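PDB 6JU8: tyrosinase from Aspergillus oryzae, which probably hydroxylates L-tyrosine and oxidises L-dopa with molecular oxygen at a pair of copper ions, yielding L-dopaquinone in melanin biosynthesis. Local coordinates for residues 66-71 and 371-376; 95-100 and 104-109; 289-294 and 450-455; 439-442 and 447-450. The protein carries 1 engineered substitution. All coordinates share one frame; numbering follows the deposited sequence. Where two conformers were deposited one is given.

Contact 1: residues 66-71 and 371-376; sequences RLAGIH and IFWLHH. With CU (copper (II) ion), chain D; CU (copper (II) ion), chain C.
His71 offers one ring face to the edge of Phe372 in an edge-to-face pair, with ring planes at 70° and centroids 4.8 Å apart. The far corner of the phenyl ring makes the contact: Phe372 CZ sits 3.6 Å from His71 CD2, over the rim of the imidazole and not its middle. Both side chains have CG anti to the backbone N (chi1 -173° in His71, 174° in Phe372), which throws the two rings into the gap between the segments. Phe372 also receives His376 CD2 over one of its faces and therefore lies against ligands of both coppers. His71 NE2 binds one copper ion at 2.1 Å, His376 NE2 the other at 1.9 Å, and a water bridges the metals. Such pairing of two histidine-bound coppers is the type-3 centre of tyrosinases.

Trp373 approaches differently. Its indole comes in edge-on, CZ2 lying 4.0 Å from Ala68 CA and CH2 the same distance from Leu67 O, while Phe372 CD1 covers one indole face. Trp373 NE1 is hydrogen-bonded to Tyr64 OH, and Leu67 O to Tyr110 OH. The contact thus joins helix 64-69 and the residues that follow it, down to His71, to helix 371-389 in the protein interior, with helix 103-129 packed against both His71 and His376, and helix 328-340 supplying His332 and His336 to the second copper.

Contact 2: residues 95-100 and 104-109; sequences FAVHNN and PTWHRV. Engineered in segment 95-100: Ala96 (natural residue Cys). With CU (copper (II) ion), chain C.
Trp106 and His107, neighbours on the copper-binding helix 103-129, meet the loop residue Val97 and its flanking residues in one half of the type-3 dicopper centre. Trp106 buries the most surface. Its CG stands anti to the backbone N (chi1 -173°), which carries the indole across to the loop, one face against the backbone of 95-97. Ala96, an engineered residue in place of the natural Cys, sets its CA over the six-membered ring, 3.4 Å from the centroid and only 9° off the ring normal, a close CH-pi contact. Val97 N lies over the same indole face, and Val97 CG2 packs obliquely against Trp106 CB at 3.8 Å. Phe95 O approaches Trp106 NE1, but the angle is too poor for a hydrogen bond; the indole N-H is used instead by Arg409 O.

On the helix itself Trp106 CE3 sits over the centre of the His107 imidazole and covers that face. His107 ND1 is hydrogen-bonded to Phe103 O, a second-shell partner that fixes the rotation of the ring and directs NE2 to the copper at 2.0 Å. His98 NE2 reaches the same ion at 2.2 Å from the loop, its side chain crossing that of His107 at about a right angle, the planes at 49°. His71 and a water complete the site. Val97 O is buried here without any hydrogen-bond partner; it lies in the plane of the His107 ring, at its edge, 3.3 Å from His107 CE1.

Contact 3: residues 289-294 and 450-455; sequences RLLTTG and KEISDL
Arg289 O, in the same last turn as Leu291 and Thr292, which pack on Ile452, is gripped by two donors from a single residue. Thr293 OG1 donates to it at 2.7 Å and Thr293 N at 3.0 Å, reaching the oxygen from opposite faces of the carbonyl plane. The hydroxyl comes in at a C=O...O angle of 129°, tilted 33° out of that plane. Thr293 is the first residue to leave helical geometry, so this double hold closes the last turn of helix 283-292 just beside the contact.

Across the interface the chemistry is purely apolar, and one methyl does the work. Ile452 CG2, anti to its own backbone N, points at the other helix and touches two of its residues, Thr292 CG2 at 3.8 Å and Leu291 CB at 4.2 Å. The Thr292 and Ile452 side chains run antiparallel, each passing alongside the other. Thr292 has OG1 between its backbone N and carbonyl carbon (chi1 59°), where the hydroxyl bonds back to Phe288 O within the helix; that rotation leaves the methyl for Ile452. Within these segments the backbones come nearest at Leu291 and Ile452, whose CA atoms are 7.6 Å apart.

This is plain packing between the end of helix 283-292 and helix 448-456 near the C-terminus of the chain. Helix 371-389 lines the same seam, its Ile385 touching both Leu291 and Ile452, while Leu290 of helix 283-292 packs on helix 328-340.

Contact 4: residues 439-442 and 447-450; sequences YAIT and RIRK
Chi1 values near 180° in both Ile441 (-165°) and Ile448 (-168°) put each CG1 anti to its backbone N, and these two branches carry the contact. Their chains extend to CD1 with chi2 also near 180° and cross at about a right angle, Ile441 CG1 resting 3.9 Å from Ile448 CG1. The same extended branch of Ile448 runs past the backbone of the loop: Ile448 CG1 and Ile448 CD1 each lie 3.5 Å from Ile441 O, so the carbonyl oxygen sits against aliphatic carbon. Thr442 adds a lighter touch beyond it, with its CG2 4.2 Å from Ile448 CD1 and the two side chains running alongside each other in a common direction.

The loop presents these groups from a beta-turn close to type I, with Ala440 and Ile441 at its corners and Thr442 N hydrogen-bonded to Tyr439 O at 3.0 Å. The hydroxyl Thr442 OG1 is directed back to Asp438 OD1, which leaves the methyl on the side of Ile448. No hydrogen bond crosses from 439-442 to 447-450; this small apolar contact closes a short loop, with four residues between the segments, as the chain enters helix 448-456.

Helix 371-389 backs both segments: Ile441 touches its Ile385, Thr442 its Thr388 and Ile448 its Val389, while Tyr439 OH is hydrogen-bonded to Asp380 of that helix. Farther along helix 448-456, Glu451 and Leu455 pack on Ile441 as well.

Overall arrangement
Contacts 1 and 2 form one site sharing a copper ion and the bridging water, and His376 packs on His107 and His71 on His98. Contact 1 is fully buried near the middle of the chain, contact 2 only partly. Contacts 3 and 4 lie peripherally, about 21 to 22 Å from the chain's centre, although most of their touching residues are buried. In place of aromatic and metal-bound groups, their segments meet mainly through aliphatic side chains, with one carbonyl oxygen against them in contact 4, and without a hydrogen bond across. Both use helix 448-456 and share Lys450. Helix 371-389 links the two regions: it supplies one side of contact 1 and, farther along, backs contacts 3 and 4.

Contact 1: residues 66-71 and 371-376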
# COMPACT_ATOMS: atom_id res chain seq x y z
N ARG A 66 1.75 -24.43 -0.59
CA ARG A 66 2.68 -25.55 -0.60
C ARG A 66 3.72 -25.43 -1.69
O ARG A 66 4.87 -25.87 -1.51
CB ARG A 66 1.91 -26.86 -0.71
CG ARG A 66 1.03 -27.20 0.48
CD ARG A 66 1.82 -27.59 1.73
NE ARG A 66 2.78 -28.66 1.50
CZ ARG A 66 2.47 -29.94 1.38
NH1 ARG A 66 1.20 -30.34 1.42
NH2 ARG A 66 3.42 -30.85 1.16
N LEU A 67 3.39 -24.87 -2.85
CA LEU A 67 4.39 -24.63 -3.89
C LEU A 67 5.43 -23.61 -3.45
O LEU A 67 6.64 -23.85 -3.61
CB LEU A 67 3.70 -24.16 -5.18
CG LEU A 67 2.83 -25.23 -5.83
CD1 LEU A 67 1.99 -24.61 -6.92
CD2 LEU A 67 3.72 -26.35 -6.40
N ALA A 68 4.99 -22.50 -2.86
CA ALA A 68 5.91 -21.54 -2.27
C ALA A 68 6.72 -22.17 -1.14
O ALA A 68 7.89 -21.84 -0.92
CB ALA A 68 5.15 -20.34 -1.75
N GLY A 69 6.12 -23.11 -0.41
CA GLY A 69 6.80 -23.75 0.70
C GLY A 69 7.95 -24.61 0.26
O GLY A 69 8.84 -24.90 1.07
N ILE A 70 8.01 -25.02 -1.00
CA ILE A 70 9.18 -25.80 -1.46
C ILE A 70 10.45 -25.03 -1.22
O ILE A 70 11.49 -25.60 -0.87
CB ILE A 70 9.02 -26.13 -2.96
CG1 ILE A 70 7.89 -27.15 -3.18
CG2 ILE A 70 10.33 -26.63 -3.54
CD1 ILE A 70 7.44 -27.29 -4.62
N HIS A 71 10.41 -23.72 -1.46
CA HIS A 71 11.61 -22.89 -1.47
C HIS A 71 12.24 -22.78 -0.08
O HIS A 71 13.45 -22.80 0.03
CB HIS A 71 11.21 -21.51 -1.98
CG HIS A 71 12.32 -20.55 -2.22
ND1 HIS A 71 12.55 -19.51 -1.32
CD2 HIS A 71 13.25 -20.44 -3.18
CE1 HIS A 71 13.59 -18.81 -1.77
NE2 HIS A 71 14.03 -19.34 -2.89
N ILE A 371 5.36 -11.86 -6.81
CA ILE A 371 6.42 -11.36 -7.69
C ILE A 371 7.65 -12.25 -7.70
O ILE A 371 8.46 -12.18 -8.64
CB ILE A 371 6.81 -9.91 -7.34
CG1 ILE A 371 7.47 -9.24 -8.55
CG2 ILE A 371 7.66 -9.85 -6.08
CD1 ILE A 371 7.84 -7.78 -8.34
N PHE A 372 7.86 -13.08 -6.67
CA PHE A 372 8.98 -14.01 -6.61
C PHE A 372 9.14 -14.72 -7.95
O PHE A 372 10.24 -14.85 -8.51
CB PHE A 372 8.73 -15.05 -5.50
CG PHE A 372 9.76 -16.15 -5.47
CD1 PHE A 372 9.59 -17.29 -6.25
CD2 PHE A 372 10.89 -16.02 -4.66
CE1 PHE A 372 10.56 -18.29 -6.22
CE2 PHE A 372 11.84 -17.01 -4.62
CZ PHE A 372 11.65 -18.15 -5.40
N TRP A 373 8.04 -15.26 -8.48
CA TRP A 373 8.09 -16.12 -9.64
C TRP A 373 8.41 -15.34 -10.90
O TRP A 373 9.03 -15.86 -11.82
CB TRP A 373 6.73 -16.81 -9.76
CG TRP A 373 6.28 -17.45 -8.47
CD1 TRP A 373 5.47 -16.89 -7.51
CD2 TRP A 373 6.60 -18.77 -8.00
NE1 TRP A 373 5.29 -17.78 -6.47
CE2 TRP A 373 5.96 -18.95 -6.76
CE3 TRP A 373 7.37 -19.84 -8.52
CZ2 TRP A 373 6.06 -20.13 -6.04
CZ3 TRP A 373 7.47 -21.02 -7.79
CH2 TRP A 373 6.82 -21.16 -6.55
N LEU A 374 7.96 -14.09 -10.94
CA LEU A 374 8.23 -13.20 -12.08
C LEU A 374 9.68 -12.76 -12.11
O LEU A 374 10.31 -12.72 -13.17
CB LEU A 374 7.28 -12.01 -12.01
CG LEU A 374 5.79 -12.31 -11.89
CD1 LEU A 374 5.01 -11.00 -11.81
CD2 LEU A 374 5.27 -13.19 -13.02
N HIS A 375 10.21 -12.49 -10.92
CA HIS A 375 11.65 -12.26 -10.77
C HIS A 375 12.44 -13.47 -11.24
O HIS A 375 13.37 -13.37 -12.06
CB HIS A 375 11.94 -11.95 -9.29
CG HIS A 375 13.37 -11.72 -8.97
ND1 HIS A 375 14.21 -10.95 -9.76
CD2 HIS A 375 14.09 -12.13 -7.88
CE1 HIS A 375 15.40 -10.93 -9.17
NE2 HIS A 375 15.37 -11.62 -8.04
N HIS A 376 12.08 -14.67 -10.72
CA HIS A 376 12.84 -15.84 -11.13
C HIS A 376 12.62 -16.19 -12.59
O HIS A 376 13.52 -16.77 -13.21
CB HIS A 376 12.53 -17.03 -10.20
CG HIS A 376 13.51 -16.97 -9.05
ND1 HIS A 376 14.82 -17.37 -9.24
CD2 HIS A 376 13.45 -16.43 -7.82
CE1 HIS A 376 15.50 -17.13 -8.13
NE2 HIS A 376 14.68 -16.55 -7.23
CU CU D . 15.15 -15.62 -5.69
CU CU C . 15.62 -19.42 -4.31
O HOH W 1 15.42 -17.51 -4.44

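Contact 2: residues 95-100 and 104-109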
# COMPACT_ATOMS: atom_id res chain seq x y z
N PHE A 95 14.29 -26.52 0.16
CA PHE A 95 14.94 -27.27 -0.91
C PHE A 95 15.73 -26.35 -1.83
O PHE A 95 16.53 -26.84 -2.63
CB PHE A 95 13.90 -28.01 -1.76
CG PHE A 95 13.21 -29.13 -1.01
CD1 PHE A 95 13.90 -30.31 -0.79
CD2 PHE A 95 11.89 -29.06 -0.59
CE1 PHE A 95 13.30 -31.37 -0.13
CE2 PHE A 95 11.27 -30.10 0.09
CZ PHE A 95 11.98 -31.28 0.28
N ALA A 96 15.43 -25.06 -1.82
CA ALA A 96 16.02 -24.15 -2.77
C ALA A 96 17.55 -24.17 -2.66
O ALA A 96 18.09 -24.25 -1.55
CB ALA A 96 15.52 -22.73 -2.53
N VAL A 97 18.19 -24.09 -3.81
CA VAL A 97 19.64 -23.98 -3.85
C VAL A 97 20.06 -22.52 -3.91
O VAL A 97 19.73 -21.81 -4.86
CB VAL A 97 20.25 -24.70 -5.07
CG1 VAL A 97 21.74 -24.40 -5.12
CG2 VAL A 97 20.00 -26.20 -4.97
N HIS A 98 20.77 -22.07 -2.88
CA HIS A 98 21.43 -20.77 -2.83
C HIS A 98 22.91 -20.97 -2.54
O HIS A 98 23.27 -21.92 -1.83
CB HIS A 98 20.76 -19.86 -1.79
CG HIS A 98 19.32 -19.60 -2.14
ND1 HIS A 98 18.29 -20.12 -1.38
CD2 HIS A 98 18.73 -18.93 -3.16
CE1 HIS A 98 17.14 -19.74 -1.90
NE2 HIS A 98 17.36 -19.04 -3.00
N ASN A 99 23.73 -20.09 -3.09
CA ASN A 99 25.18 -20.13 -2.87
C ASN A 99 25.75 -21.47 -3.33
O ASN A 99 26.66 -22.02 -2.71
CB ASN A 99 25.56 -19.88 -1.41
CG ASN A 99 27.02 -19.51 -1.25
OD1 ASN A 99 27.56 -18.69 -2.00
ND2 ASN A 99 27.71 -20.11 -0.28
N ASN A 100 25.23 -21.99 -4.44
CA ASN A 100 25.91 -23.07 -5.17
C ASN A 100 25.65 -22.91 -6.65
O ASN A 100 24.72 -22.21 -7.06
CB ASN A 100 25.44 -24.43 -4.66
CG ASN A 100 26.44 -25.54 -4.89
OD1 ASN A 100 27.54 -25.33 -5.43
ND2 ASN A 100 26.06 -26.74 -4.46
N PRO A 104 21.03 -21.53 -10.65
CA PRO A 104 20.14 -21.25 -11.80
C PRO A 104 19.33 -22.45 -12.22
O PRO A 104 18.20 -22.29 -12.71
CB PRO A 104 21.13 -20.86 -12.91
CG PRO A 104 22.36 -20.41 -12.16
CD PRO A 104 22.46 -21.35 -10.98
N THR A 105 19.89 -23.67 -12.10
CA THR A 105 19.16 -24.82 -12.66
C THR A 105 18.08 -25.30 -11.71
O THR A 105 16.97 -25.68 -12.14
CB THR A 105 20.13 -25.95 -13.05
OG1 THR A 105 21.00 -26.14 -11.93
CG2 THR A 105 20.95 -25.52 -14.26
N TRP A 106 18.36 -25.26 -10.40
CA TRP A 106 17.26 -25.57 -9.45
C TRP A 106 16.09 -24.65 -9.71
O TRP A 106 14.93 -25.07 -9.80
CB TRP A 106 17.78 -25.47 -7.99
CG TRP A 106 16.72 -25.97 -7.04
CD1 TRP A 106 16.61 -27.25 -6.58
CD2 TRP A 106 15.65 -25.23 -6.47
NE1 TRP A 106 15.51 -27.37 -5.74
CE2 TRP A 106 14.91 -26.13 -5.67
CE3 TRP A 106 15.23 -23.89 -6.56
CZ2 TRP A 106 13.78 -25.74 -4.95
CZ3 TRP A 106 14.10 -23.51 -5.85
CH2 TRP A 106 13.38 -24.42 -5.05
N HIS A 107 16.37 -23.34 -9.84
CA HIS A 107 15.27 -22.39 -10.03
C HIS A 107 14.64 -22.52 -11.40
O HIS A 107 13.42 -22.25 -11.52
CB HIS A 107 15.75 -20.96 -9.76
CG HIS A 107 15.96 -20.70 -8.30
ND1 HIS A 107 17.14 -20.99 -7.62
CD2 HIS A 107 15.14 -20.20 -7.36
CE1 HIS A 107 17.01 -20.65 -6.34
NE2 HIS A 107 15.79 -20.18 -6.15
N ARG A 108 15.36 -22.96 -12.43
CA ARG A 108 14.76 -23.19 -13.74
C ARG A 108 13.64 -24.21 -13.60
O ARG A 108 12.54 -24.02 -14.15
CB ARG A 108 15.83 -23.66 -14.73
CG ARG A 108 15.23 -24.04 -16.10
CD ARG A 108 16.30 -24.11 -17.19
NE ARG A 108 16.77 -22.78 -17.55
CZ ARG A 108 17.82 -22.50 -18.30
NH1 ARG A 108 18.59 -23.44 -18.84
NH2 ARG A 108 18.13 -21.22 -18.51
N VAL A 109 13.90 -25.30 -12.87
CA VAL A 109 12.87 -26.33 -12.69
C VAL A 109 11.73 -25.79 -11.84
O VAL A 109 10.55 -26.05 -12.12
CB VAL A 109 13.47 -27.61 -12.08
CG1 VAL A 109 12.38 -28.68 -11.93
CG2 VAL A 109 14.61 -28.20 -12.92
CU CU C . 15.62 -19.42 -4.31
O HOH W 1 15.42 -17.51 -4.44

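Contact 3: residues 289-294 and 450-455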
# COMPACT_ATOMS: atom_id res chain seq x y z
N ARG A 289 26.49 -5.61 -17.89
CA ARG A 289 27.83 -6.16 -17.68
C ARG A 289 27.76 -7.68 -17.51
O ARG A 289 28.63 -8.40 -17.99
CB ARG A 289 28.42 -5.50 -16.43
CG ARG A 289 28.80 -4.04 -16.65
CD ARG A 289 29.33 -3.43 -15.36
NE ARG A 289 29.59 -2.00 -15.53
CZ ARG A 289 30.55 -1.31 -14.96
NH1 ARG A 289 31.40 -1.88 -14.12
NH2 ARG A 289 30.66 -0.02 -15.22
N LEU A 290 26.74 -8.19 -16.83
CA LEU A 290 26.59 -9.63 -16.63
C LEU A 290 26.51 -10.35 -17.96
O LEU A 290 27.08 -11.43 -18.14
CB LEU A 290 25.32 -9.94 -15.82
CG LEU A 290 25.07 -11.44 -15.60
CD1 LEU A 290 26.10 -12.06 -14.68
CD2 LEU A 290 23.66 -11.66 -15.07
N LEU A 291 25.75 -9.77 -18.89
CA LEU A 291 25.47 -10.42 -20.15
C LEU A 291 26.56 -10.22 -21.19
O LEU A 291 26.55 -10.96 -22.20
CB LEU A 291 24.12 -9.90 -20.70
CG LEU A 291 22.91 -10.16 -19.81
CD1 LEU A 291 21.67 -9.54 -20.42
CD2 LEU A 291 22.70 -11.66 -19.55
N THR A 292 27.46 -9.26 -20.99
CA THR A 292 28.40 -8.91 -22.05
C THR A 292 29.86 -9.05 -21.63
O THR A 292 30.73 -8.92 -22.51
CB THR A 292 28.18 -7.47 -22.54
OG1 THR A 292 28.35 -6.55 -21.46
CG2 THR A 292 26.78 -7.31 -23.12
N THR A 293 30.16 -9.29 -20.37
CA THR A 293 31.57 -9.43 -19.95
C THR A 293 32.13 -10.73 -20.49
O THR A 293 31.61 -11.81 -20.20
CB THR A 293 31.70 -9.37 -18.42
OG1 THR A 293 31.33 -8.07 -17.94
CG2 THR A 293 33.14 -9.61 -17.97
N GLY A 294 33.20 -10.69 -21.28
CA GLY A 294 33.70 -11.94 -21.85
C GLY A 294 34.58 -12.73 -20.93
O GLY A 294 35.09 -12.23 -19.93
N LYS A 450 22.80 -7.44 -30.26
CA LYS A 450 22.17 -6.16 -30.54
C LYS A 450 21.01 -5.89 -29.58
O LYS A 450 20.87 -4.79 -29.04
CB LYS A 450 21.67 -6.10 -31.98
N GLU A 451 20.15 -6.90 -29.36
CA GLU A 451 19.02 -6.72 -28.46
C GLU A 451 19.49 -6.44 -27.04
O GLU A 451 18.92 -5.60 -26.35
CB GLU A 451 18.11 -7.94 -28.53
CG GLU A 451 16.83 -7.74 -27.74
CD GLU A 451 15.72 -8.74 -28.02
OE1 GLU A 451 15.78 -9.47 -29.04
OE2 GLU A 451 14.75 -8.75 -27.22
N ILE A 452 20.54 -7.12 -26.57
CA ILE A 452 21.06 -6.82 -25.22
C ILE A 452 21.47 -5.36 -25.12
O ILE A 452 21.21 -4.68 -24.10
CB ILE A 452 22.28 -7.72 -24.91
CG1 ILE A 452 21.88 -9.20 -24.79
CG2 ILE A 452 23.06 -7.23 -23.70
CD1 ILE A 452 23.03 -10.17 -24.85
N SER A 453 22.16 -4.87 -26.15
CA SER A 453 22.57 -3.46 -26.18
C SER A 453 21.38 -2.53 -26.25
O SER A 453 21.31 -1.52 -25.54
CB SER A 453 23.52 -3.25 -27.37
OG SER A 453 23.95 -1.91 -27.51
N ASP A 454 20.39 -2.86 -27.07
CA ASP A 454 19.21 -2.02 -27.16
C ASP A 454 18.49 -1.88 -25.82
O ASP A 454 18.01 -0.82 -25.44
CB ASP A 454 18.24 -2.59 -28.19
CG ASP A 454 18.67 -2.37 -29.63
OD1 ASP A 454 19.65 -1.64 -29.85
OD2 ASP A 454 18.00 -2.94 -30.51
N LEU A 455 18.33 -3.00 -25.12
CA LEU A 455 17.59 -3.00 -23.86
C LEU A 455 18.39 -2.48 -22.68
O LEU A 455 17.83 -1.78 -21.83
CB LEU A 455 17.11 -4.43 -23.55
CG LEU A 455 16.03 -5.02 -24.47
CD1 LEU A 455 15.84 -6.51 -24.20
CD2 LEU A 455 14.70 -4.30 -24.24

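Contact 4: residues 439-442 and 447-450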
# COMPACT_ATOMS: atom_id res chain seq x y z
N TYR A 439 12.28 -17.68 -24.94
CA TYR A 439 12.24 -16.23 -24.79
C TYR A 439 12.44 -15.59 -26.16
O TYR A 439 13.23 -16.08 -26.96
CB TYR A 439 13.35 -15.76 -23.83
CG TYR A 439 13.20 -16.41 -22.47
CD1 TYR A 439 12.23 -15.95 -21.59
CD2 TYR A 439 14.02 -17.48 -22.09
CE1 TYR A 439 12.06 -16.53 -20.34
CE2 TYR A 439 13.86 -18.07 -20.84
CZ TYR A 439 12.88 -17.59 -19.98
OH TYR A 439 12.69 -18.16 -18.73
N ALA A 440 11.76 -14.49 -26.42
CA ALA A 440 11.97 -13.82 -27.71
C ALA A 440 13.45 -13.53 -27.97
O ALA A 440 13.94 -13.70 -29.09
CB ALA A 440 11.20 -12.52 -27.81
N ILE A 441 14.13 -13.06 -26.94
CA ILE A 441 15.51 -12.65 -27.11
C ILE A 441 16.45 -13.80 -27.48
O ILE A 441 17.51 -13.48 -28.03
CB ILE A 441 16.01 -11.92 -25.86
CG1 ILE A 441 17.31 -11.16 -26.12
CG2 ILE A 441 16.15 -12.85 -24.66
CD1 ILE A 441 17.58 -10.11 -25.04
N THR A 442 16.06 -15.03 -27.20
CA THR A 442 16.90 -16.19 -27.54
C THR A 442 16.44 -16.87 -28.82
O THR A 442 16.96 -17.93 -29.18
CB THR A 442 17.00 -17.21 -26.40
OG1 THR A 442 15.73 -17.57 -25.85
CG2 THR A 442 17.78 -16.62 -25.23
N ARG A 447 20.73 -11.90 -33.56
CA ARG A 447 20.13 -10.65 -33.10
C ARG A 447 20.45 -10.38 -31.64
O ARG A 447 20.28 -9.27 -31.14
CB ARG A 447 18.61 -10.77 -33.30
CG ARG A 447 17.86 -9.43 -33.16
CD ARG A 447 16.43 -9.68 -33.62
NE ARG A 447 15.57 -8.50 -33.49
CZ ARG A 447 14.48 -8.36 -34.24
NH1 ARG A 447 14.12 -9.27 -35.12
NH2 ARG A 447 13.74 -7.29 -34.10
N ILE A 448 20.85 -11.42 -30.90
CA ILE A 448 20.84 -11.30 -29.44
C ILE A 448 21.77 -10.23 -28.92
O ILE A 448 21.43 -9.52 -27.95
CB ILE A 448 21.06 -12.67 -28.77
CG1 ILE A 448 20.76 -12.60 -27.27
CG2 ILE A 448 22.42 -13.28 -29.02
CD1 ILE A 448 20.66 -13.94 -26.62
N ARG A 449 22.97 -10.08 -29.48
CA ARG A 449 23.92 -9.12 -28.91
C ARG A 449 23.42 -7.70 -29.11
O ARG A 449 23.53 -6.82 -28.26
CB ARG A 449 25.32 -9.37 -29.48
CG ARG A 449 25.87 -10.72 -29.04
CD ARG A 449 27.39 -10.73 -29.21
NE ARG A 449 28.00 -11.68 -28.29
CZ ARG A 449 28.63 -11.36 -27.17
NH1 ARG A 449 28.75 -10.09 -26.79
NH2 ARG A 449 29.15 -12.32 -26.41
N LYS A 450 22.80 -7.44 -30.26
CA LYS A 450 22.17 -6.16 -30.54
C LYS A 450 21.01 -5.89 -29.58
O LYS A 450 20.87 -4.79 -29.04
CB LYS A 450 21.67 -6.10 -31.98